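Local coordinates for putative transcriptional regulator (Bacillus cytotoxicus NVH 391-98, PDB 3K4H), which probably acts as a LacI-family transcriptional regulator whose effector-binding core holds a glucose disaccharide, likely switching DNA binding in response to a sugar, at the alpha-D-glucopyranose site and the interface of chains A and B. Numbering follows the deposited sequence. Chains: chain A/B, putative transcriptional regulator.

Contact 1: the alpha-D-glucopyranose site. Residues chain A 25, 27-28, 76-78, 98-99, 112-113, 115, 145, 149, 174, 200, 228, 250. With GLC (alpha-D-glucopyranose), chain C; GLC (alpha-D-glucopyranose), chain D.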
loop_
_atom_site.group_PDB
_atom_site.type_symbol
_atom_site.label_atom_id
_atom_site.label_comp_id
_atom_site.label_asym_id
_atom_site.label_seq_id
_atom_site.Cartn_x
_atom_site.Cartn_y
_atom_site.Cartn_z
ATOM N N ASN A 25 -21.950 13.538 -5.954
ATOM C CA ASN A 25 -20.602 13.177 -6.310
ATOM C C ASN A 25 -20.581 11.786 -6.916
ATOM O O ASN A 25 -20.991 10.834 -6.267
ATOM C CB ASN A 25 -19.674 13.253 -5.097
ATOM C CG ASN A 25 -18.243 13.010 -5.481
ATOM O OD1 ASN A 25 -17.982 12.230 -6.388
ATOM N ND2 ASN A 25 -17.316 13.684 -4.836
ATOM N N PHE A 27 -18.533 9.588 -7.166
ATOM C CA PHE A 27 -17.825 8.559 -6.410
ATOM C C PHE A 27 -18.780 7.579 -5.681
ATOM O O PHE A 27 -18.560 6.336 -5.676
ATOM C CB PHE A 27 -16.838 9.145 -5.406
ATOM C CG PHE A 27 -16.118 8.097 -4.603
ATOM C CD1 PHE A 27 -14.952 7.517 -5.080
ATOM C CD2 PHE A 27 -16.633 7.650 -3.396
ATOM C CE1 PHE A 27 -14.295 6.506 -4.361
ATOM C CE2 PHE A 27 -15.983 6.630 -2.672
ATOM C CZ PHE A 27 -14.809 6.066 -3.164
ATOM N N PHE A 28 -19.819 8.130 -5.063
ATOM C CA PHE A 28 -20.655 7.352 -4.167
ATOM C C PHE A 28 -21.603 6.318 -4.775
ATOM O O PHE A 28 -21.629 5.182 -4.292
ATOM C CB PHE A 28 -21.295 8.241 -3.122
ATOM C CG PHE A 28 -20.281 8.915 -2.271
ATOM C CD1 PHE A 28 -19.892 10.233 -2.529
ATOM C CD2 PHE A 28 -19.630 8.211 -1.254
ATOM C CE1 PHE A 28 -18.894 10.851 -1.752
ATOM C CE2 PHE A 28 -18.649 8.821 -0.467
ATOM C CZ PHE A 28 -18.271 10.139 -0.726
ATOM N N LEU A 76 -17.705 5.097 4.325
ATOM C CA LEU A 76 -17.325 5.413 2.939
ATOM C C LEU A 76 -16.299 6.524 2.852
ATOM O O LEU A 76 -16.050 7.086 1.781
ATOM C CB LEU A 76 -18.538 5.772 2.099
ATOM C CG LEU A 76 -19.379 4.607 1.608
ATOM C CD1 LEU A 76 -18.477 3.436 1.510
ATOM C CD2 LEU A 76 -20.508 4.283 2.569
ATOM N N TYR A 77 -15.709 6.841 3.987
ATOM C CA TYR A 77 -14.807 7.954 4.068
ATOM C C TYR A 77 -13.844 7.736 5.247
ATOM O O TYR A 77 -14.064 6.822 6.058
ATOM C CB TYR A 77 -15.597 9.236 4.262
ATOM C CG TYR A 77 -16.159 9.358 5.642
ATOM C CD1 TYR A 77 -17.313 8.678 6.001
ATOM C CD2 TYR A 77 -15.521 10.136 6.596
ATOM C CE1 TYR A 77 -17.834 8.784 7.274
ATOM C CE2 TYR A 77 -16.027 10.253 7.878
ATOM C CZ TYR A 77 -17.187 9.573 8.212
ATOM O OH TYR A 77 -17.693 9.671 9.480
ATOM N N SER A 78 -12.794 8.564 5.317
ATOM C CA SER A 78 -11.846 8.518 6.403
ATOM C C SER A 78 -11.383 9.887 6.833
ATOM O O SER A 78 -10.554 10.530 6.183
ATOM C CB SER A 78 -10.652 7.665 6.058
ATOM O OG SER A 78 -9.685 7.806 7.075
ATOM N N ILE A 98 -13.233 2.693 4.053
ATOM C CA ILE A 98 -12.755 2.921 2.675
ATOM C C ILE A 98 -11.863 4.156 2.752
ATOM O O ILE A 98 -12.350 5.276 2.740
ATOM C CB ILE A 98 -13.915 3.114 1.626
ATOM C CG1 ILE A 98 -14.930 1.946 1.659
ATOM C CG2 ILE A 98 -13.345 3.354 0.205
ATOM C CD1 ILE A 98 -15.632 1.668 0.308
ATOM N N GLY A 99 -10.564 3.948 2.882
ATOM C CA GLY A 99 -9.600 5.026 3.179
ATOM C C GLY A 99 -8.671 4.649 4.327
ATOM O O GLY A 99 -9.031 3.849 5.192
ATOM N N ASP A 112 -8.262 0.710 0.431
ATOM C CA ASP A 112 -7.785 1.978 -0.049
ATOM C C ASP A 112 -7.027 1.825 -1.307
ATOM O O ASP A 112 -6.789 0.764 -1.702
ATOM C CB ASP A 112 -6.916 2.606 0.998
ATOM C CG ASP A 112 -6.722 4.047 0.800
ATOM O OD1 ASP A 112 -7.475 4.648 0.073
ATOM O OD2 ASP A 112 -5.811 4.589 1.384
ATOM N N ASN A 113 -6.726 2.903 -1.984
ATOM C CA ASN A 113 -5.757 2.879 -3.039
ATOM C C ASN A 113 -4.467 3.406 -2.494
ATOM O O ASN A 113 -4.471 4.056 -1.521
ATOM C CB ASN A 113 -6.117 3.798 -4.156
ATOM C CG ASN A 113 -7.493 3.704 -4.555
ATOM O OD1 ASN A 113 -8.298 4.468 -4.141
ATOM N ND2 ASN A 113 -7.766 2.832 -5.443
ATOM N N ASN A 115 -2.825 5.993 -2.500
ATOM C CA ASN A 115 -2.961 7.378 -2.869
ATOM C C ASN A 115 -1.653 8.153 -2.822
ATOM O O ASN A 115 -1.421 9.030 -3.649
ATOM C CB ASN A 115 -3.974 8.016 -1.953
ATOM C CG ASN A 115 -5.371 7.725 -2.382
ATOM O OD1 ASN A 115 -5.682 7.833 -3.570
ATOM N ND2 ASN A 115 -6.229 7.335 -1.438
ATOM N N VAL A 145 -7.554 10.922 2.393
ATOM C CA VAL A 145 -7.260 10.860 0.974
ATOM C C VAL A 145 -6.617 12.179 0.479
ATOM O O VAL A 145 -5.689 12.154 -0.335
ATOM C CB VAL A 145 -8.486 10.459 0.143
ATOM C CG1 VAL A 145 -9.630 11.483 0.287
ATOM C CG2 VAL A 145 -8.087 10.294 -1.312
ATOM N N ARG A 149 -2.720 12.443 -0.868
ATOM C CA ARG A 149 -2.550 12.971 -2.220
ATOM C C ARG A 149 -1.678 14.221 -2.202
ATOM O O ARG A 149 -0.715 14.311 -2.976
ATOM C CB ARG A 149 -3.887 13.173 -2.913
ATOM C CG ARG A 149 -4.383 11.865 -3.461
ATOM C CD ARG A 149 -5.720 11.940 -4.117
ATOM N NE ARG A 149 -6.247 10.588 -4.268
ATOM C CZ ARG A 149 -7.518 10.276 -4.497
ATOM N NH1 ARG A 149 -8.431 11.212 -4.619
ATOM N NH2 ARG A 149 -7.883 9.008 -4.597
ATOM N N PHE A 174 -15.518 19.304 -2.516
ATOM C CA PHE A 174 -15.491 18.779 -3.857
ATOM C C PHE A 174 -16.728 19.143 -4.567
ATOM O O PHE A 174 -17.718 18.530 -4.374
ATOM C CB PHE A 174 -15.610 17.295 -3.784
ATOM C CG PHE A 174 -14.632 16.653 -2.907
ATOM C CD1 PHE A 174 -13.379 16.416 -3.334
ATOM C CD2 PHE A 174 -14.981 16.226 -1.678
ATOM C CE1 PHE A 174 -12.498 15.809 -2.547
ATOM C CE2 PHE A 174 -14.095 15.615 -0.897
ATOM C CZ PHE A 174 -12.859 15.411 -1.329
ATOM N N ASP A 200 -10.163 15.405 -7.161
ATOM C CA ASP A 200 -11.491 14.924 -7.532
ATOM C C ASP A 200 -11.972 15.499 -8.881
ATOM O O ASP A 200 -11.916 16.709 -9.098
ATOM C CB ASP A 200 -12.477 15.310 -6.425
ATOM C CG ASP A 200 -13.870 14.769 -6.659
ATOM O OD1 ASP A 200 -14.270 13.918 -5.852
ATOM O OD2 ASP A 200 -14.568 15.176 -7.623
ATOM N N ASN A 228 -10.191 9.919 -10.075
ATOM C CA ASN A 228 -11.447 9.199 -10.075
ATOM C C ASN A 228 -12.179 8.813 -11.338
ATOM O O ASN A 228 -13.004 7.988 -11.279
ATOM C CB ASN A 228 -12.445 10.116 -9.421
ATOM C CG ASN A 228 -12.367 10.145 -7.939
ATOM O OD1 ASN A 228 -13.143 10.814 -7.312
ATOM N ND2 ASN A 228 -11.453 9.436 -7.375
ATOM N N LEU A 250 -13.175 -0.901 -4.880
ATOM C CA LEU A 250 -13.056 -0.385 -3.530
ATOM C C LEU A 250 -14.289 -0.812 -2.756
ATOM O O LEU A 250 -14.174 -1.269 -1.639
ATOM C CB LEU A 250 -12.934 1.148 -3.503
ATOM C CG LEU A 250 -11.661 1.872 -3.967
ATOM C CD1 LEU A 250 -11.889 3.381 -3.855
ATOM C CD2 LEU A 250 -10.396 1.465 -3.196
HETATM C C1 GLC C . -14.362 11.947 -3.580
HETATM C C2 GLC C . -15.064 11.413 -2.341
HETATM C C3 GLC C . -14.046 10.828 -1.389
HETATM C C4 GLC C . -13.374 9.695 -2.144
HETATM C C5 GLC C . -12.555 10.286 -3.292
HETATM C C6 GLC C . -11.930 9.160 -4.137
HETATM O O1 GLC C . -13.743 13.166 -3.261
HETATM O O2 GLC C . -15.739 12.467 -1.698
HETATM O O3 GLC C . -14.686 10.405 -0.201
HETATM O O4 GLC C . -12.532 8.932 -1.307
HETATM O O5 GLC C . -13.370 11.090 -4.126
HETATM O O6 GLC C . -10.722 9.549 -4.752
HETATM C C1 GLC D . -12.902 7.587 -1.027
HETATM C C2 GLC D . -12.836 7.435 0.478
HETATM C C3 GLC D . -11.396 7.698 0.881
HETATM C C4 GLC D . -10.446 6.714 0.174
HETATM C C5 GLC D . -10.671 6.738 -1.320
HETATM C C6 GLC D . -9.849 5.642 -1.954
HETATM O O2 GLC D . -13.691 8.390 1.065
HETATM O O3 GLC D . -11.354 7.675 2.291
HETATM O O4 GLC D . -9.118 7.121 0.269
HETATM O O5 GLC D . -12.054 6.621 -1.637
HETATM O O6 GLC D . -8.825 6.289 -2.661
#
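The ring of A:Phe27 lies over GLC (chain C), with C4 3.8 Å from the ring centroid in a CH-pi contact. CG anti to the backbone N (chi1 179°) puts it there. At its edge sit A:Phe28 CD2 and A:Leu250 CD1. Its CD2 lies over A:Phe28, a second ring backing the first. The ring of A:Phe174 turns one face to the anomeric hydroxyl O1 of GLC (chain C). The guanidinium of A:Arg149 carries A:Val145 CG2 on one face; A:Asn115 OD1 and O6 of GLC (chain C) lie at its edge.

This effector cleft of a LacI-type core buries nearly all of a partly occupied alpha-1,4-linked glucose pair, maltose, perhaps its natural effector. A:Arg149 reaches in extended and grips O6 of GLC (chain C) end-on, NH1 at 2.8 Å and NH2 at 2.9 Å. A:Asn228 ND2 adds a third bond to that hydroxyl. A:Asn115 OD1 takes NE and NH2 of A:Arg149 from above its carbonyl plane, which helps fix the guanidinium.

On GLC (chain D), O2 and O3 donate to lone pairs of the backbone carbonyls A:Leu76 O and A:Ile98 O. A:Asn115 ND2 donates to its O6. At the other end, O1 of GLC (chain C) meets the anti lone pair of A:Asp200 OD1 at 2.7 Å.

Contact 2: the interface of chains A and B. Residues chain A 116, 120, 155, 159; chain B 116, 120, 155, 158-159.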
loop_
_atom_site.group_PDB
_atom_site.type_symbol
_atom_site.label_atom_id
_atom_site.label_comp_id
_atom_site.label_asym_id
_atom_site.label_seq_id
_atom_site.Cartn_x
_atom_site.Cartn_y
_atom_site.Cartn_z
ATOM N N TYR A 116 -0.793 7.819 -1.863
ATOM C CA TYR A 116 0.504 8.460 -1.785
ATOM C C TYR A 116 1.247 8.250 -3.085
ATOM O O TYR A 116 1.701 9.215 -3.704
ATOM C CB TYR A 116 1.326 7.939 -0.618
ATOM C CG TYR A 116 2.686 8.567 -0.552
ATOM C CD1 TYR A 116 2.891 9.762 0.123
ATOM C CD2 TYR A 116 3.772 7.979 -1.198
ATOM C CE1 TYR A 116 4.161 10.334 0.164
ATOM C CE2 TYR A 116 5.011 8.538 -1.167
ATOM C CZ TYR A 116 5.199 9.707 -0.488
ATOM O OH TYR A 116 6.450 10.243 -0.479
ATOM N N ARG A 120 2.293 10.784 -6.194
ATOM C CA ARG A 120 3.688 10.820 -6.574
ATOM C C ARG A 120 3.814 10.609 -8.066
ATOM O O ARG A 120 4.553 11.319 -8.721
ATOM C CB ARG A 120 4.474 9.716 -5.844
ATOM C CG ARG A 120 5.143 10.146 -4.574
ATOM C CD ARG A 120 6.618 10.360 -4.807
ATOM N NE ARG A 120 7.432 9.791 -3.725
ATOM C CZ ARG A 120 8.647 9.272 -3.888
ATOM N NH1 ARG A 120 9.225 9.238 -5.081
ATOM N NH2 ARG A 120 9.290 8.785 -2.849
ATOM N N ASP A 155 6.173 15.483 -1.831
ATOM C CA ASP A 155 7.459 14.786 -1.785
ATOM C C ASP A 155 8.086 14.720 -3.160
ATOM O O ASP A 155 9.286 14.938 -3.312
ATOM C CB ASP A 155 7.323 13.362 -1.218
ATOM C CG ASP A 155 7.180 13.335 0.302
ATOM O OD1 ASP A 155 7.507 14.335 0.980
ATOM O OD2 ASP A 155 6.723 12.302 0.826
ATOM N N LEU A 159 11.737 16.107 -4.161
ATOM C CA LEU A 159 12.746 15.183 -4.637
ATOM C C LEU A 159 13.366 15.614 -5.955
ATOM O O LEU A 159 14.478 15.227 -6.264
ATOM C CB LEU A 159 12.204 13.739 -4.694
ATOM C CG LEU A 159 12.065 13.073 -3.306
ATOM C CD1 LEU A 159 11.074 11.928 -3.306
ATOM C CD2 LEU A 159 13.416 12.627 -2.727
ATOM N N TYR B 116 8.505 0.228 1.431
ATOM C CA TYR B 116 9.048 1.527 1.221
ATOM C C TYR B 116 8.787 2.404 2.402
ATOM O O TYR B 116 9.640 3.078 2.858
ATOM C CB TYR B 116 8.428 2.153 -0.004
ATOM C CG TYR B 116 8.781 3.586 -0.189
ATOM C CD1 TYR B 116 9.800 3.957 -0.989
ATOM C CD2 TYR B 116 8.087 4.563 0.432
ATOM C CE1 TYR B 116 10.118 5.228 -1.139
ATOM C CE2 TYR B 116 8.412 5.827 0.281
ATOM C CZ TYR B 116 9.425 6.151 -0.499
ATOM O OH TYR B 116 9.757 7.436 -0.674
ATOM N N ARG B 120 11.527 4.315 5.073
ATOM C CA ARG B 120 11.519 5.709 5.357
ATOM C C ARG B 120 11.428 5.913 6.849
ATOM O O ARG B 120 12.126 6.694 7.413
ATOM C CB ARG B 120 10.278 6.310 4.729
ATOM C CG ARG B 120 10.465 6.897 3.376
ATOM C CD ARG B 120 10.388 8.387 3.429
ATOM N NE ARG B 120 9.527 8.890 2.386
ATOM C CZ ARG B 120 8.759 9.952 2.511
ATOM N NH1 ARG B 120 8.755 10.627 3.632
ATOM N NH2 ARG B 120 7.986 10.323 1.518
ATOM N N ASP B 155 15.245 8.074 -0.054
ATOM C CA ASP B 155 14.303 9.185 -0.100
ATOM C C ASP B 155 14.266 9.981 1.193
ATOM O O ASP B 155 14.287 11.205 1.158
ATOM C CB ASP B 155 12.898 8.710 -0.470
ATOM C CG ASP B 155 12.721 8.524 -1.964
ATOM O OD1 ASP B 155 13.581 9.016 -2.719
ATOM O OD2 ASP B 155 11.732 7.883 -2.394
ATOM N N LYS B 158 17.209 12.035 1.267
ATOM C CA LYS B 158 17.215 13.110 0.328
ATOM C C LYS B 158 16.374 14.220 0.830
ATOM O O LYS B 158 16.704 15.348 0.692
ATOM C CB LYS B 158 16.643 12.613 -0.964
ATOM C CG LYS B 158 17.359 13.055 -2.167
ATOM C CD LYS B 158 16.875 12.321 -3.396
ATOM C CE LYS B 158 17.539 10.962 -3.542
ATOM N NZ LYS B 158 17.547 10.417 -4.926
ATOM N N LEU B 159 15.247 13.884 1.398
ATOM C CA LEU B 159 14.341 14.848 1.957
ATOM C C LEU B 159 15.030 15.526 3.076
ATOM O O LEU B 159 14.836 16.668 3.338
ATOM C CB LEU B 159 13.043 14.217 2.377
ATOM C CG LEU B 159 12.308 13.437 1.296
ATOM C CD1 LEU B 159 10.892 13.341 1.637
ATOM C CD2 LEU B 159 12.437 14.039 -0.032
#
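A:Leu159 and B:Leu159 cross obliquely at the apolar centre of this helix-to-helix patch, probably part of the dimer interface usual for LacI-type cores. They come from the ends of helices 144-159 of chain A and 144-160 of chain B. B:Leu159 CD2 lies near A:Leu159 CG. B:Lys158 runs across A:Leu159 at about a right angle, its CD 3.5 Å from A:Leu159 CD2. The CD1 branches point to the opposite aspartate: B:Leu159 CD1 is 3.9 Å from A:Asp155 CG, and the twin contact is similar. CD1 of each leucine also lies over one face of the arginine guanidinium of its own chain.

Outward from the leucines, A:Arg120 and B:Asp155 meet tip to tip in a salt bridge, NH2 to OD2 2.6 Å. The twin joins B:Arg120 NH2 and A:Asp155 OD2. In both, the nitrogen comes from well above the carboxylate plane, about 52° out on B:Asp155, while the oxygen lies in the guanidinium plane. The tyrosine hydroxyl of the same chain takes the anti lone pair, A:Tyr116 OH to A:Asp155 OD2 2.5 Å. Each OD2 thus accepts from both a tyrosine hydroxyl and an arginine. The arginine chains bend at chi2 and chi3 to reach across. Their NH2 groups also hydrogen-bond the opposite hydroxyl, A:Arg120 NH2 to B:Tyr116 OH 2.6 Å. A:Arg120 NH2 and B:Arg120 NH2 stand 4.8 Å apart, a repulsion the two carboxylates probably offset.

Contact 3: the interface of chains A and B. Residues chain A 253, 271-273, 275; chain B 266, 268-273.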
loop_
_atom_site.group_PDB
_atom_site.type_symbol
_atom_site.label_atom_id
_atom_site.label_comp_id
_atom_site.label_asym_id
_atom_site.label_seq_id
_atom_site.Cartn_x
_atom_site.Cartn_y
_atom_site.Cartn_z
ATOM N N GLU A 253 -14.738 -4.941 -2.525
ATOM C CA GLU A 253 -13.774 -5.406 -1.575
ATOM C C GLU A 253 -14.042 -4.901 -0.139
ATOM O O GLU A 253 -13.861 -5.655 0.814
ATOM C CB GLU A 253 -12.355 -5.096 -2.062
ATOM C CG GLU A 253 -11.409 -6.295 -1.851
ATOM C CD GLU A 253 -11.718 -7.470 -2.764
ATOM O OE1 GLU A 253 -12.045 -7.237 -3.943
ATOM O OE2 GLU A 253 -11.631 -8.633 -2.314
ATOM N N CYS A 271 -5.162 -4.478 5.647
ATOM C CA CYS A 271 -5.440 -3.409 4.724
ATOM C C CYS A 271 -5.475 -3.981 3.305
ATOM O O CYS A 271 -4.660 -4.818 2.968
ATOM C CB CYS A 271 -4.333 -2.378 4.884
ATOM S SG CYS A 271 -3.947 -1.406 3.450
ATOM N N ILE A 272 -6.400 -3.536 2.472
ATOM C CA ILE A 272 -6.518 -4.039 1.093
ATOM C C ILE A 272 -6.280 -2.921 0.086
ATOM O O ILE A 272 -6.998 -1.932 0.081
ATOM C CB ILE A 272 -7.900 -4.701 0.846
ATOM C CG1 ILE A 272 -8.103 -5.819 1.879
ATOM C CG2 ILE A 272 -7.990 -5.244 -0.550
ATOM C CD1 ILE A 272 -9.321 -6.729 1.690
ATOM N N ILE A 273 -5.271 -3.063 -0.767
ATOM C CA ILE A 273 -4.921 -1.983 -1.688
ATOM C C ILE A 273 -5.375 -2.304 -3.107
ATOM O O ILE A 273 -4.878 -3.263 -3.720
ATOM C CB ILE A 273 -3.409 -1.663 -1.658
ATOM C CG1 ILE A 273 -2.957 -1.279 -0.249
ATOM C CG2 ILE A 273 -3.057 -0.549 -2.644
ATOM C CD1 ILE A 273 -3.751 -0.167 0.415
ATOM N N PRO A 275 -5.686 -1.453 -7.096
ATOM C CA PRO A 275 -4.860 -0.718 -8.042
ATOM C C PRO A 275 -5.537 0.499 -8.633
ATOM O O PRO A 275 -6.760 0.517 -8.858
ATOM C CB PRO A 275 -4.628 -1.715 -9.165
ATOM C CG PRO A 275 -4.942 -3.042 -8.588
ATOM C CD PRO A 275 -6.064 -2.760 -7.635
ATOM N N GLU B 266 -12.488 -15.924 -7.567
ATOM C CA GLU B 266 -12.352 -14.491 -7.480
ATOM C C GLU B 266 -11.234 -14.065 -8.371
ATOM O O GLU B 266 -10.089 -14.324 -8.119
ATOM C CB GLU B 266 -11.916 -14.164 -6.062
ATOM C CG GLU B 266 -12.499 -12.918 -5.474
ATOM C CD GLU B 266 -11.907 -11.684 -6.033
ATOM O OE1 GLU B 266 -11.806 -10.705 -5.284
ATOM O OE2 GLU B 266 -11.556 -11.692 -7.220
ATOM N N THR B 268 -10.429 -10.795 -8.984
ATOM C CA THR B 268 -9.920 -9.503 -8.695
ATOM C C THR B 268 -8.599 -9.557 -8.071
ATOM O O THR B 268 -8.347 -10.349 -7.206
ATOM C CB THR B 268 -10.732 -8.949 -7.619
ATOM O OG1 THR B 268 -12.043 -9.493 -7.737
ATOM C CG2 THR B 268 -10.768 -7.479 -7.726
ATOM N N ALA B 269 -7.763 -8.634 -8.484
ATOM C CA ALA B 269 -6.414 -8.631 -8.077
ATOM C C ALA B 269 -6.288 -7.520 -7.136
ATOM O O ALA B 269 -6.619 -6.428 -7.440
ATOM C CB ALA B 269 -5.614 -8.339 -9.222
ATOM N N LYS B 270 -5.782 -7.814 -5.968
ATOM C CA LYS B 270 -5.604 -6.828 -4.976
ATOM C C LYS B 270 -4.343 -7.145 -4.303
ATOM O O LYS B 270 -3.877 -8.218 -4.354
ATOM C CB LYS B 270 -6.688 -6.945 -3.964
ATOM C CG LYS B 270 -7.357 -8.222 -4.052
ATOM C CD LYS B 270 -7.760 -8.686 -2.727
ATOM C CE LYS B 270 -8.701 -9.829 -2.870
ATOM N NZ LYS B 270 -9.280 -10.261 -1.585
ATOM N N CYS B 271 -3.789 -6.149 -3.683
ATOM C CA CYS B 271 -2.639 -6.283 -2.826
ATOM C C CYS B 271 -3.119 -6.259 -1.383
ATOM O O CYS B 271 -3.881 -5.371 -0.996
ATOM C CB CYS B 271 -1.694 -5.129 -3.061
ATOM S SG CYS B 271 -0.371 -5.061 -1.859
ATOM N N ILE B 272 -2.688 -7.236 -0.588
ATOM C CA ILE B 272 -3.030 -7.256 0.823
ATOM C C ILE B 272 -1.790 -6.838 1.567
ATOM O O ILE B 272 -0.720 -7.373 1.307
ATOM C CB ILE B 272 -3.503 -8.660 1.262
ATOM C CG1 ILE B 272 -4.502 -9.204 0.238
ATOM C CG2 ILE B 272 -4.131 -8.607 2.642
ATOM C CD1 ILE B 272 -4.596 -10.694 0.202
ATOM N N ILE B 273 -1.919 -5.875 2.474
ATOM C CA ILE B 273 -0.745 -5.246 3.117
ATOM C C ILE B 273 -0.738 -5.505 4.617
ATOM O O ILE B 273 -1.687 -5.172 5.330
ATOM C CB ILE B 273 -0.661 -3.703 2.833
ATOM C CG1 ILE B 273 -0.329 -3.411 1.363
ATOM C CG2 ILE B 273 0.400 -3.047 3.689
ATOM C CD1 ILE B 273 1.028 -3.871 0.943
#
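Strand 271-273 of chain A and strand 271-274 of chain B pair antiparallel across the two-fold. They form a short intermolecular beta-sheet between two LacI-type cores, probably within their dimer. A:Ile272 faces B:Ile272 at the centre of the pairing. A:Ile273 N donates to B:Cys271 O at 2.7 Å, nearly along the C=O axis and almost straight (173° at H). The twin runs from B:Ile273 N to A:Cys271 O, 3.0 Å, in the carbonyl plane. B:Cys271 N closes the end of the pairing on A:Ile273 O at 3.1 Å.

The side chains add packing to this strand pairing. A:Ile273 and B:Ile273 cross obliquely and touch through their CG1 branches at 3.7 Å. Both place CG1 anti to the carbonyl carbon (chi1 -58° in A:Ile273), which brings these branches together. A:Ile272 lies beside B:Lys270, pointing the same way, with its CG2 branch 4.0 Å from CB of the lysine.

Farther out, B:Lys270 crosses A:Glu253 of helix 247-264 at about a right angle. The carboxylates of B:Glu266 and A:Glu253 come tip to tip; nearby B:Lys270 may ease their like charges. The salt bridge joins B:Lys270 NZ to A:Glu253 OE2 at 3.0 Å, the nitrogen sitting 46° out of the carboxylate plane.

Contact 1 lies inside one chain, while contacts 2 and 3 are separate patches of one two-fold interface. Centres of C-alpha atoms are about 22 Å apart for contacts 1 and 2, 15 Å for contacts 1 and 3, and 23 Å for contacts 2 and 3. Helices 115-128 and 144-159 serve both contacts 1 and 2; A:Asn115 and A:Tyr116 are neighbours in sequence. Helix 247-264 brings A:Leu250 to contact 1 and A:Glu253 to contact 3. These shared helices could carry a change in sugar occupancy to the dimer, though this structure alone does not show it.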